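Local coordinates for protein aspartate semialdehyde dehydrogenase (Francisella tularensis subsp. tularensis, PDB 4WOJ) that probably catalyses the NADPH-dependent reductive dephosphorylation of L-aspartyl-4-phosphate to L-aspartate-semialdehyde, working as a homodimer on the route to lysine, threonine and methionine, at residues L117-H122 against L353-A358; V143-L148 against R274-A279; T249-I254 against I261-I266; K305-N310 against K316-Q321. One frame throughout, in Å; residues are numbered along the deposited sequence.

Contact 1 of 4, residues L117-H122 against L353-A358; sequences LDPLNH and LLWGAA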
loop_
_atom_site.group_PDB
_atom_site.type_symbol
_atom_site.label_atom_id
_atom_site.label_comp_id
_atom_site.label_asym_id
_atom_site.label_seq_id
_atom_site.Cartn_x
_atom_site.Cartn_y
_atom_site.Cartn_z
ATOM N N LEU B 117 19.211 3.690 -17.472
ATOM C CA LEU B 117 19.173 4.215 -16.119
ATOM C C LEU B 117 20.629 4.473 -15.721
ATOM O O LEU B 117 21.296 3.655 -15.060
ATOM C CB LEU B 117 18.477 3.246 -15.179
ATOM C CG LEU B 117 18.221 3.720 -13.741
ATOM C CD1 LEU B 117 17.277 4.881 -13.706
ATOM C CD2 LEU B 117 17.649 2.569 -12.929
ATOM N N ASP B 118 21.117 5.628 -16.139
ATOM C CA ASP B 118 22.554 5.856 -16.244
ATOM C C ASP B 118 23.305 5.914 -14.905
ATOM O O ASP B 118 24.488 5.646 -14.884
ATOM C CB ASP B 118 22.850 7.119 -17.045
ATOM C CG ASP B 118 22.463 8.375 -16.287
ATOM O OD1 ASP B 118 21.272 8.757 -16.357
ATOM O OD2 ASP B 118 23.325 8.947 -15.598
ATOM N N PRO B 119 22.633 6.244 -13.789
ATOM C CA PRO B 119 23.381 6.072 -12.535
ATOM C C PRO B 119 23.728 4.606 -12.243
ATOM O O PRO B 119 24.455 4.319 -11.296
ATOM C CB PRO B 119 22.413 6.615 -11.480
ATOM C CG PRO B 119 21.559 7.552 -12.231
ATOM C CD PRO B 119 21.324 6.854 -13.535
ATOM N N LEU B 120 23.180 3.681 -13.025
ATOM C CA LEU B 120 23.511 2.243 -12.859
ATOM C C LEU B 120 24.191 1.598 -14.065
ATOM O O LEU B 120 24.973 0.678 -13.906
ATOM C CB LEU B 120 22.248 1.459 -12.460
ATOM C CG LEU B 120 21.951 1.451 -10.953
ATOM C CD1 LEU B 120 20.609 0.816 -10.688
ATOM C CD2 LEU B 120 23.033 0.685 -10.204
ATOM N N ASN B 121 23.897 2.064 -15.271
ATOM C CA ASN B 121 24.411 1.408 -16.463
ATOM C C ASN B 121 24.883 2.409 -17.472
ATOM O O ASN B 121 24.760 2.197 -18.674
ATOM C CB ASN B 121 23.347 0.542 -17.118
ATOM C CG ASN B 121 22.197 1.358 -17.680
ATOM O OD1 ASN B 121 22.020 2.519 -17.336
ATOM N ND2 ASN B 121 21.414 0.751 -18.544
ATOM N N HIS B 122 25.432 3.513 -17.004
ATOM C CA HIS B 122 26.006 4.464 -17.921
ATOM C C HIS B 122 27.069 3.823 -18.852
ATOM O O HIS B 122 27.038 4.021 -20.088
ATOM C CB HIS B 122 26.662 5.560 -17.133
ATOM C CG HIS B 122 26.919 6.790 -17.927
ATOM N ND1 HIS B 122 26.833 8.049 -17.377
ATOM C CD2 HIS B 122 27.269 6.967 -19.222
ATOM C CE1 HIS B 122 27.137 8.949 -18.295
ATOM N NE2 HIS B 122 27.418 8.318 -19.420
ATOM N N LEU B 353 6.810 10.497 -12.337
ATOM C CA LEU B 353 6.984 11.284 -13.551
ATOM C C LEU B 353 8.413 11.650 -13.860
ATOM O O LEU B 353 8.788 11.778 -15.004
ATOM C CB LEU B 353 6.123 12.528 -13.455
ATOM C CG LEU B 353 4.629 12.177 -13.498
ATOM C CD1 LEU B 353 3.746 13.364 -13.222
ATOM C CD2 LEU B 353 4.233 11.599 -14.846
ATOM N N LEU B 354 9.236 11.800 -12.841
ATOM C CA LEU B 354 10.607 12.244 -13.020
ATOM C C LEU B 354 11.556 11.027 -13.112
ATOM O O LEU B 354 11.834 10.501 -14.175
ATOM C CB LEU B 354 11.008 13.116 -11.834
ATOM C CG LEU B 354 10.352 14.466 -11.690
ATOM C CD1 LEU B 354 10.559 15.081 -10.326
ATOM C CD2 LEU B 354 10.861 15.433 -12.744
ATOM N N TRP B 355 12.049 10.564 -11.998
ATOM C CA TRP B 355 12.964 9.392 -12.067
ATOM C C TRP B 355 12.253 8.163 -12.645
ATOM O O TRP B 355 12.839 7.358 -13.384
ATOM C CB TRP B 355 13.605 9.109 -10.714
ATOM C CG TRP B 355 14.905 9.826 -10.535
ATOM C CD1 TRP B 355 15.255 10.655 -9.510
ATOM C CD2 TRP B 355 16.014 9.794 -11.418
ATOM N NE1 TRP B 355 16.519 11.133 -9.703
ATOM C CE2 TRP B 355 17.013 10.609 -10.866
ATOM C CE3 TRP B 355 16.266 9.145 -12.616
ATOM C CZ2 TRP B 355 18.237 10.792 -11.468
ATOM C CZ3 TRP B 355 17.475 9.325 -13.210
ATOM C CH2 TRP B 355 18.453 10.143 -12.644
ATOM N N GLY B 356 10.977 8.051 -12.332
ATOM C CA GLY B 356 10.136 7.025 -12.919
ATOM C C GLY B 356 9.916 7.107 -14.411
ATOM O O GLY B 356 9.649 6.089 -15.038
ATOM N N ALA B 357 9.913 8.311 -14.996
ATOM C CA ALA B 357 9.610 8.384 -16.429
ATOM C C ALA B 357 10.514 9.322 -17.206
ATOM O O ALA B 357 11.280 8.884 -18.043
ATOM C CB ALA B 357 8.147 8.731 -16.628
ATOM N N ALA B 358 10.416 10.615 -16.915
ATOM C CA ALA B 358 11.100 11.667 -17.672
ATOM C C ALA B 358 12.593 11.732 -17.531
ATOM O O ALA B 358 13.296 11.935 -18.529
ATOM C CB ALA B 358 10.502 13.016 -17.282
#
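P119 and L117 both meet the six-membered ring of W355, and everything that passes between L117-H122 and L353-A358 here is apolar. The CG corner of the proline approaches CH2 of W355 at 4.1 Å, the two side chains reaching for each other from opposite directions. L117 adds a looser touch, with CD1 4.5 Å from CZ3 of W355. Both carbons come at the indole obliquely. The backbones stay well apart, 9.0 Å between the CA atoms of L117 and W355, and it is the length of the tryptophan that bridges the gap. Its chi1 of -91° is an unusual value, and it sends the benzo ring out from the first turn of its helix toward the other segment.

No polar bond joins the two segments directly. L117 sits at the N-cap position of helix 118-130. The backbone N of L120 lies 2.8 Å from O of L117, and the backbone N of N121 lies 3.1 Å from O of L117, both hydrogen-bonded to it. D118 makes a salt bridge to R363, further along helix 354-369, so that a charge pair beyond the segments supplements the hydrophobic touch.

The contact joins the start of helix 118-130, in the NAD-binding part, to the start of helix 354-369. Helix 141-149 packs against both P119 and W355 through L148, while W303 meets the indole edge-to-face and also touches P119.

Contact 2 of 4, residues V143-L148 against R274-A279; sequences VSLMSL and RSHSQA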
loop_
_atom_site.group_PDB
_atom_site.type_symbol
_atom_site.label_atom_id
_atom_site.label_comp_id
_atom_site.label_asym_id
_atom_site.label_seq_id
_atom_site.Cartn_x
_atom_site.Cartn_y
_atom_site.Cartn_z
ATOM N N VAL B 143 10.879 -0.378 -11.501
ATOM C CA VAL B 143 12.262 -0.830 -11.596
ATOM C C VAL B 143 13.227 0.356 -11.415
ATOM O O VAL B 143 14.266 0.258 -10.777
ATOM C CB VAL B 143 12.522 -1.484 -12.956
ATOM C CG1 VAL B 143 13.722 -2.405 -12.859
ATOM C CG2 VAL B 143 11.322 -2.292 -13.388
ATOM N N SER B 144 12.874 1.486 -12.012
ATOM C CA SER B 144 13.752 2.624 -11.973
ATOM C C SER B 144 13.875 3.112 -10.571
ATOM O O SER B 144 14.938 3.459 -10.127
ATOM C CB SER B 144 13.207 3.712 -12.841
ATOM O OG SER B 144 13.504 3.336 -14.157
ATOM N N LEU B 145 12.767 3.117 -9.868
ATOM C CA LEU B 145 12.726 3.717 -8.559
ATOM C C LEU B 145 13.332 2.828 -7.512
ATOM O O LEU B 145 13.852 3.294 -6.538
ATOM C CB LEU B 145 11.273 4.062 -8.209
ATOM C CG LEU B 145 10.803 5.249 -9.058
ATOM C CD1 LEU B 145 9.337 5.559 -8.871
ATOM C CD2 LEU B 145 11.646 6.454 -8.725
ATOM N N MET B 146 13.210 1.524 -7.703
ATOM C CA MET B 146 13.745 0.569 -6.759
ATOM C C MET B 146 15.250 0.501 -6.883
ATOM O O MET B 146 15.989 0.575 -5.901
ATOM C CB MET B 146 13.180 -0.787 -7.087
ATOM C CG MET B 146 13.700 -1.856 -6.188
ATOM S SD MET B 146 13.345 -3.415 -6.986
ATOM C CE MET B 146 15.014 -3.778 -7.482
ATOM N N SER B 147 15.693 0.374 -8.120
ATOM C CA SER B 147 17.085 0.158 -8.404
ATOM C C SER B 147 17.899 1.317 -7.905
ATOM O O SER B 147 18.968 1.121 -7.327
ATOM C CB SER B 147 17.298 0.013 -9.918
ATOM O OG SER B 147 16.514 -1.058 -10.420
ATOM N N LEU B 148 17.400 2.536 -8.132
ATOM C CA LEU B 148 18.036 3.747 -7.592
ATOM C C LEU B 148 18.092 3.766 -6.060
ATOM O O LEU B 148 19.065 4.230 -5.483
ATOM C CB LEU B 148 17.325 5.042 -8.092
ATOM C CG LEU B 148 17.476 5.373 -9.578
ATOM C CD1 LEU B 148 16.408 6.368 -10.040
ATOM C CD2 LEU B 148 18.857 5.929 -9.863
ATOM N N ARG B 274 1.364 11.172 -7.711
ATOM C CA ARG B 274 2.547 11.031 -8.579
ATOM C C ARG B 274 3.775 10.355 -8.002
ATOM O O ARG B 274 4.753 10.174 -8.712
ATOM C CB ARG B 274 2.970 12.357 -9.216
ATOM C CG ARG B 274 2.865 13.582 -8.335
ATOM C CD ARG B 274 3.445 14.798 -9.025
ATOM N NE ARG B 274 4.763 14.612 -9.601
ATOM C CZ ARG B 274 5.353 15.482 -10.428
ATOM N NH1 ARG B 274 4.719 16.616 -10.786
ATOM N NH2 ARG B 274 6.584 15.235 -10.904
ATOM N N SER B 275 3.702 9.901 -6.765
ATOM C CA SER B 275 4.805 9.220 -6.180
ATOM C C SER B 275 4.539 7.726 -5.925
ATOM O O SER B 275 3.502 7.379 -5.367
ATOM C CB SER B 275 5.192 9.916 -4.903
ATOM O OG SER B 275 6.052 10.983 -5.214
ATOM N N HIS B 276 5.444 6.858 -6.405
ATOM C CA HIS B 276 5.325 5.418 -6.138
ATOM C C HIS B 276 6.045 5.102 -4.882
ATOM O O HIS B 276 7.156 5.567 -4.699
ATOM C CB HIS B 276 5.874 4.559 -7.253
ATOM C CG HIS B 276 5.036 4.592 -8.495
ATOM N ND1 HIS B 276 3.801 5.190 -8.541
ATOM C CD2 HIS B 276 5.256 4.099 -9.734
ATOM C CE1 HIS B 276 3.295 5.068 -9.753
ATOM N NE2 HIS B 276 4.162 4.415 -10.498
ATOM N N SER B 277 5.376 4.368 -4.003
ATOM C CA SER B 277 5.997 3.894 -2.816
ATOM C C SER B 277 6.174 2.369 -2.900
ATOM O O SER B 277 5.490 1.678 -3.649
ATOM C CB SER B 277 5.224 4.277 -1.572
ATOM O OG SER B 277 4.851 5.627 -1.593
ATOM N N GLN B 278 7.112 1.869 -2.127
ATOM C CA GLN B 278 7.515 0.466 -2.192
ATOM C C GLN B 278 8.083 0.034 -0.868
ATOM O O GLN B 278 9.050 0.613 -0.408
ATOM C CB GLN B 278 8.622 0.269 -3.249
ATOM C CG GLN B 278 8.124 0.218 -4.670
ATOM C CD GLN B 278 9.171 -0.054 -5.710
ATOM O OE1 GLN B 278 9.760 0.847 -6.258
ATOM N NE2 GLN B 278 9.336 -1.321 -6.055
ATOM N N ALA B 279 7.501 -1.021 -0.311
ATOM C CA ALA B 279 8.079 -1.800 0.759
ATOM C C ALA B 279 8.954 -2.946 0.204
ATOM O O ALA B 279 8.498 -3.826 -0.498
ATOM C CB ALA B 279 6.985 -2.357 1.635
#
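The predicted active site of this dehydrogenase lies at this junction, where helix 141-149, which opens with the presumed acyl-thioester cysteine C141, packs over strand 275-284 of the mixed sheet, which carries H276, the predicted proton acceptor. The short axes of helix 143-148 and strand 275-279 pass 9.5 Å apart at a crossing angle of -55°. The side chains of H276 and C141 are about 4 Å apart, so the packing lies right beside the two presumed catalytic groups.

L145 points toward the strand and reaches H276 by one methyl: its CD1 lies 4.0 Å from CB of H276. The two side chains cross at about a right angle, and the methyl stands obliquely to the imidazole.

Two residues along, on the same side of the strand, Q278 extends its chain beyond CG and slides its amide under the helix. The NE2 end of that amide is hydrogen-bonded to S164 of the adjacent strand 159-167, which fixes the group from the sheet side. OE1 of Q278 stands 3.8 Å from the backbone N of M146, too far for a hydrogen bond, and 4.1 Å from CB of L145.

M146 turns its CG anti to the backbone N (chi1 178°), carrying its far end away from the strand, so that the near part of the side chain does the touching: CB of M146 lies 3.9 Å from OE1 and 4.0 Å from NE2 of Q278, close to both ends of the amide.

Contact 3 of 4, residues T249-I254 against I261-I266; sequences TELNKI and IPVDGI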
loop_
_atom_site.group_PDB
_atom_site.type_symbol
_atom_site.label_atom_id
_atom_site.label_comp_id
_atom_site.label_asym_id
_atom_site.label_seq_id
_atom_site.Cartn_x
_atom_site.Cartn_y
_atom_site.Cartn_z
ATOM N N THR B 249 13.028 -8.926 -15.147
ATOM C CA THR B 249 13.710 -8.994 -16.440
ATOM C C THR B 249 14.393 -7.694 -16.815
ATOM O O THR B 249 15.508 -7.697 -17.336
ATOM C CB THR B 249 12.709 -9.387 -17.545
ATOM O OG1 THR B 249 11.440 -8.747 -17.294
ATOM C CG2 THR B 249 12.525 -10.921 -17.536
ATOM N N GLU B 250 13.726 -6.593 -16.516
ATOM C CA GLU B 250 14.278 -5.236 -16.730
ATOM C C GLU B 250 15.461 -4.929 -15.795
ATOM O O GLU B 250 16.504 -4.449 -16.243
ATOM C CB GLU B 250 13.182 -4.167 -16.581
ATOM C CG GLU B 250 12.103 -4.292 -17.653
ATOM C CD GLU B 250 11.030 -3.205 -17.610
ATOM O OE1 GLU B 250 11.213 -2.182 -16.910
ATOM O OE2 GLU B 250 9.975 -3.404 -18.258
ATOM N N LEU B 251 15.302 -5.238 -14.512
ATOM C CA LEU B 251 16.405 -5.087 -13.554
ATOM C C LEU B 251 17.635 -5.860 -14.023
ATOM O O LEU B 251 18.748 -5.341 -14.027
ATOM C CB LEU B 251 16.017 -5.567 -12.143
ATOM C CG LEU B 251 17.162 -5.528 -11.111
ATOM C CD1 LEU B 251 17.517 -4.085 -10.797
ATOM C CD2 LEU B 251 16.844 -6.278 -9.843
ATOM N N ASN B 252 17.437 -7.102 -14.429
ATOM C CA ASN B 252 18.571 -7.919 -14.922
ATOM C C ASN B 252 19.126 -7.418 -16.258
ATOM O O ASN B 252 20.329 -7.424 -16.483
ATOM C CB ASN B 252 18.207 -9.397 -14.896
ATOM C CG ASN B 252 18.135 -9.915 -13.464
ATOM O OD1 ASN B 252 19.170 -10.118 -12.825
ATOM N ND2 ASN B 252 16.928 -10.032 -12.917
ATOM N N LYS B 253 18.259 -6.892 -17.109
ATOM C CA LYS B 253 18.751 -6.259 -18.338
ATOM C C LYS B 253 19.571 -4.998 -18.001
ATOM O O LYS B 253 20.609 -4.769 -18.589
ATOM C CB LYS B 253 17.624 -5.959 -19.317
ATOM C CG LYS B 253 18.131 -5.288 -20.578
ATOM C CD LYS B 253 17.208 -5.458 -21.782
ATOM C CE LYS B 253 17.975 -5.112 -23.056
ATOM N NZ LYS B 253 17.107 -5.139 -24.269
ATOM N N ILE B 254 19.109 -4.192 -17.054
ATOM C CA ILE B 254 19.807 -2.948 -16.720
ATOM C C ILE B 254 21.161 -3.244 -16.128
ATOM O O ILE B 254 22.144 -2.576 -16.428
ATOM C CB ILE B 254 19.023 -2.083 -15.720
ATOM C CG1 ILE B 254 17.761 -1.520 -16.366
ATOM C CG2 ILE B 254 19.881 -0.918 -15.233
ATOM C CD1 ILE B 254 16.847 -0.794 -15.404
ATOM N N ILE B 261 19.006 -12.028 -10.608
ATOM C CA ILE B 261 18.482 -11.614 -9.327
ATOM C C ILE B 261 16.964 -11.641 -9.479
ATOM O O ILE B 261 16.383 -10.806 -10.209
ATOM C CB ILE B 261 18.956 -10.195 -9.000
ATOM C CG1 ILE B 261 20.459 -10.194 -8.787
ATOM C CG2 ILE B 261 18.217 -9.585 -7.794
ATOM C CD1 ILE B 261 21.032 -8.809 -9.025
ATOM N N PRO B 262 16.304 -12.589 -8.806
ATOM C CA PRO B 262 14.862 -12.582 -8.874
ATOM C C PRO B 262 14.268 -11.308 -8.241
ATOM O O PRO B 262 14.769 -10.811 -7.234
ATOM C CB PRO B 262 14.469 -13.827 -8.081
ATOM C CG PRO B 262 15.684 -14.672 -7.990
ATOM C CD PRO B 262 16.819 -13.722 -8.029
ATOM N N VAL B 263 13.210 -10.791 -8.855
ATOM C CA VAL B 263 12.387 -9.687 -8.284
ATOM C C VAL B 263 10.954 -10.155 -8.367
ATOM O O VAL B 263 10.493 -10.648 -9.378
ATOM C CB VAL B 263 12.588 -8.327 -8.981
ATOM C CG1 VAL B 263 11.715 -7.222 -8.355
ATOM C CG2 VAL B 263 14.045 -7.890 -8.897
ATOM N N ASP B 264 10.246 -10.084 -7.266
ATOM C CA ASP B 264 8.864 -10.518 -7.278
ATOM C C ASP B 264 8.124 -9.748 -6.200
ATOM O O ASP B 264 8.723 -9.048 -5.410
ATOM C CB ASP B 264 8.761 -12.039 -7.060
ATOM C CG ASP B 264 7.589 -12.686 -7.854
ATOM O OD1 ASP B 264 6.595 -11.956 -8.163
ATOM O OD2 ASP B 264 7.691 -13.921 -8.192
ATOM N N GLY B 265 6.816 -9.902 -6.217
ATOM C CA GLY B 265 5.934 -9.352 -5.237
ATOM C C GLY B 265 4.634 -8.973 -5.933
ATOM O O GLY B 265 4.268 -9.563 -6.962
ATOM N N ILE B 266 3.939 -7.990 -5.365
ATOM C CA ILE B 266 2.716 -7.542 -5.935
ATOM C C ILE B 266 2.693 -6.035 -6.195
ATOM O O ILE B 266 3.166 -5.236 -5.376
ATOM C CB ILE B 266 1.572 -7.892 -5.016
ATOM C CG1 ILE B 266 0.247 -7.812 -5.797
ATOM C CG2 ILE B 266 1.597 -6.957 -3.797
ATOM C CD1 ILE B 266 -0.979 -7.867 -4.930
#
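With chi1 at -71°, N252 keeps CG anti to its own carbonyl carbon, and chi2 of -75° then turns the amide so that both its ends face the backbone of I261. The result is a two-bond clasp around a single residue. The backbone N of I261 gives its hydrogen to OD1 of N252 at 2.9 Å and nearly straight, 177° at the hydrogen, while ND2 of N252 donates back to O of I261, also at 2.9 Å. That carbonyl oxygen lies in the amide plane of the asparagine, yet ND2 stands above the plane of the carbonyl it meets. OD1 also bonds T257 and ND2 also bonds A248 O, so each end of the amide has a second partner that further restrains its rotation.

The clasp ties the last turns of helix 242-255 to the lead-in of strand 263-266, an outermost strand of the mixed sheet within this chain, with only a short connection between helix and strand. The residue before the asparagine, L251, supplies the apolar part. CD2 of L251 packs 3.4 Å from CG2 of V263, the side chains crossing at about a right angle, and 4.1 Å from CG2 of I261. Helix 141-149 also packs on L251, through V143, M146 and S147. Further along the strand, D264 OD1 accepts from the backbone N of G265 at 2.8 Å, and OD2 of D264 bonds the backbone N of L338 of the second subunit.

Contact 4 of 4, residues K305-N310 against K316-Q321; sequences KVIDNN and KYLTPQ. With NA (sodium ion), chain F.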
loop_
_atom_site.group_PDB
_atom_site.type_symbol
_atom_site.label_atom_id
_atom_site.label_comp_id
_atom_site.label_asym_id
_atom_site.label_seq_id
_atom_site.Cartn_x
_atom_site.Cartn_y
_atom_site.Cartn_z
ATOM N N LYS B 305 18.107 9.379 -0.608
ATOM C CA LYS B 305 17.946 10.217 0.568
ATOM C C LYS B 305 17.491 9.357 1.708
ATOM O O LYS B 305 16.364 8.878 1.729
ATOM C CB LYS B 305 16.925 11.301 0.277
ATOM C CG LYS B 305 16.716 12.240 1.424
ATOM C CD LYS B 305 15.898 13.438 0.958
ATOM C CE LYS B 305 16.013 14.605 1.935
ATOM N NZ LYS B 305 14.960 14.449 2.965
ATOM N N VAL B 306 18.379 9.134 2.658
ATOM C CA VAL B 306 18.028 8.259 3.749
ATOM C C VAL B 306 17.215 9.004 4.794
ATOM O O VAL B 306 17.497 10.128 5.128
ATOM C CB VAL B 306 19.234 7.625 4.366
ATOM C CG1 VAL B 306 18.835 6.845 5.592
ATOM C CG2 VAL B 306 19.895 6.714 3.345
ATOM N N ILE B 307 16.181 8.351 5.264
ATOM C CA ILE B 307 15.276 8.916 6.217
ATOM C C ILE B 307 15.400 8.077 7.460
ATOM O O ILE B 307 15.100 6.895 7.443
ATOM C CB ILE B 307 13.846 8.819 5.710
ATOM C CG1 ILE B 307 13.725 9.476 4.352
ATOM C CG2 ILE B 307 12.900 9.492 6.660
ATOM C CD1 ILE B 307 14.242 10.898 4.289
ATOM N N ASP B 308 15.810 8.719 8.539
ATOM C CA ASP B 308 16.108 8.057 9.781
ATOM C C ASP B 308 14.868 7.394 10.340
ATOM O O ASP B 308 13.756 7.917 10.248
ATOM C CB ASP B 308 16.700 9.100 10.745
ATOM C CG ASP B 308 16.906 8.576 12.123
ATOM O OD1 ASP B 308 17.732 7.663 12.308
ATOM O OD2 ASP B 308 16.234 9.076 13.052
ATOM N N ASN B 309 15.071 6.224 10.919
ATOM C CA ASN B 309 13.978 5.346 11.284
ATOM C C ASN B 309 13.345 5.771 12.584
ATOM O O ASN B 309 13.481 5.107 13.598
ATOM C CB ASN B 309 14.487 3.916 11.383
ATOM C CG ASN B 309 13.372 2.893 11.424
ATOM O OD1 ASN B 309 12.219 3.178 11.106
ATOM N ND2 ASN B 309 13.715 1.702 11.805
ATOM N N ASN B 310 12.633 6.888 12.528
ATOM C CA ASN B 310 11.836 7.324 13.647
ATOM C C ASN B 310 10.586 8.013 13.110
ATOM O O ASN B 310 10.521 8.416 11.953
ATOM C CB ASN B 310 12.631 8.253 14.540
ATOM C CG ASN B 310 12.843 9.609 13.915
ATOM O OD1 ASN B 310 11.965 10.463 13.952
ATOM N ND2 ASN B 310 14.014 9.819 13.345
ATOM N N LYS B 316 7.058 12.704 8.174
ATOM C CA LYS B 316 7.269 13.944 7.427
ATOM C C LYS B 316 7.947 13.782 6.063
ATOM O O LYS B 316 7.578 14.451 5.103
ATOM C CB LYS B 316 8.031 14.982 8.255
ATOM C CG LYS B 316 7.973 16.345 7.593
ATOM C CD LYS B 316 8.534 17.451 8.450
ATOM C CE LYS B 316 8.039 18.807 7.951
ATOM N NZ LYS B 316 8.720 19.910 8.666
ATOM N N TYR B 317 8.954 12.929 5.986
ATOM C CA TYR B 317 9.745 12.805 4.727
ATOM C C TYR B 317 9.568 11.533 3.904
ATOM O O TYR B 317 9.842 11.572 2.728
ATOM C CB TYR B 317 11.234 13.029 5.000
ATOM C CG TYR B 317 11.480 14.322 5.722
ATOM C CD1 TYR B 317 11.353 15.564 5.055
ATOM C CD2 TYR B 317 11.798 14.326 7.084
ATOM C CE1 TYR B 317 11.558 16.767 5.722
ATOM C CE2 TYR B 317 12.009 15.517 7.761
ATOM C CZ TYR B 317 11.879 16.742 7.081
ATOM O OH TYR B 317 12.092 17.921 7.776
ATOM N N LEU B 318 9.144 10.404 4.489
ATOM C CA LEU B 318 9.058 9.129 3.698
ATOM C C LEU B 318 7.669 8.918 3.099
ATOM O O LEU B 318 7.045 7.918 3.355
ATOM C CB LEU B 318 9.450 7.934 4.548
ATOM C CG LEU B 318 9.835 6.653 3.817
ATOM C CD1 LEU B 318 11.009 6.872 2.880
ATOM C CD2 LEU B 318 10.218 5.625 4.854
ATOM N N THR B 319 7.164 9.921 2.374
ATOM C CA THR B 319 5.804 9.926 1.933
ATOM C C THR B 319 5.652 10.614 0.591
ATOM O O THR B 319 6.510 11.399 0.194
ATOM C CB THR B 319 4.877 10.656 2.926
ATOM O OG1 THR B 319 5.015 12.083 2.775
ATOM C CG2 THR B 319 5.166 10.242 4.344
ATOM N N PRO B 320 4.566 10.293 -0.127
ATOM C CA PRO B 320 4.256 10.881 -1.408
ATOM C C PRO B 320 4.105 12.399 -1.323
ATOM O O PRO B 320 4.556 13.134 -2.221
ATOM C CB PRO B 320 2.905 10.246 -1.748
ATOM C CG PRO B 320 2.910 8.929 -1.078
ATOM C CD PRO B 320 3.808 9.043 0.104
ATOM N N GLN B 321 3.445 12.838 -0.255
ATOM C CA GLN B 321 3.319 14.236 0.043
ATOM C C GLN B 321 4.679 14.870 0.018
ATOM O O GLN B 321 4.901 15.893 -0.615
ATOM C CB GLN B 321 2.740 14.441 1.445
ATOM C CG GLN B 321 2.316 15.884 1.714
ATOM C CD GLN B 321 2.134 16.177 3.191
ATOM O OE1 GLN B 321 3.015 15.875 4.017
ATOM N NE2 GLN B 321 0.992 16.765 3.537
HETATM NA NA NA F . 18.886 11.265 5.925
HETATM O O HOH W 1 17.378 12.757 5.390
#
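I307 carries most of this contact alone, set against the chain just where it leaves helix 311-317 at Y317 and L318. CD1 of I307 abuts CB of Y317 at 3.8 Å, and CG1 of I307 lies 4.0 Å from CD1 of L318. Its chi1 (-56°) and chi2 (-53°) fold the longer branch so that the terminal methyl comes up under the base of the tyrosine while CG1 stays within touch of the leucine. The isoleucine and tyrosine side chains cross at about a right angle. L318 is the first residue to leave helical angles and the centre of an inverse gamma turn closed by a weak bond, and CA of L318 is 6.7 Å from CA of I307.

Y317 directs its ring outward. NZ of K305 comes obliquely to CD1 of Y317 at 4.3 Å, a loose contact at the margin, while CG of K316 lies 3.9 Å above the plane of the ring, over its centre.

V306 points away from K316-Q321, and a sodium ion is modelled at its backbone O, at a short 2.0 Å.

The contact packs strand 304-307, an outermost strand of the mixed sheet within this chain, against the end of the helix that follows it. Strand 304-307 pairs with 329-336, whose A330 and R333 also touch L318; helix 290-298 packs on V306, and P320, opening helix 320-323, rests on strand 275-284.

How the contacts relate
From the N terminus, contact 1 opens first, at the start of helix 118-130, and closes last, 231 residues on, at helix 354-369; the other three all fall within that loop. Contact 2 runs from helix 141-149 to strand 275-284 and itself encloses contact 3, which closes a short turn between helix 242-255 and strand 263-266. Contact 4 follows contact 2 in series, and no two contacts cross. Contact 1 ties the NAD-binding part to the C-terminal helix, while contacts 2, 3 and 4 all reach the mixed sheet. Helix 141-149 is central: S147 touches both L120 of contact 1 and L251 of contact 3. P320 of contact 4 packs on S275.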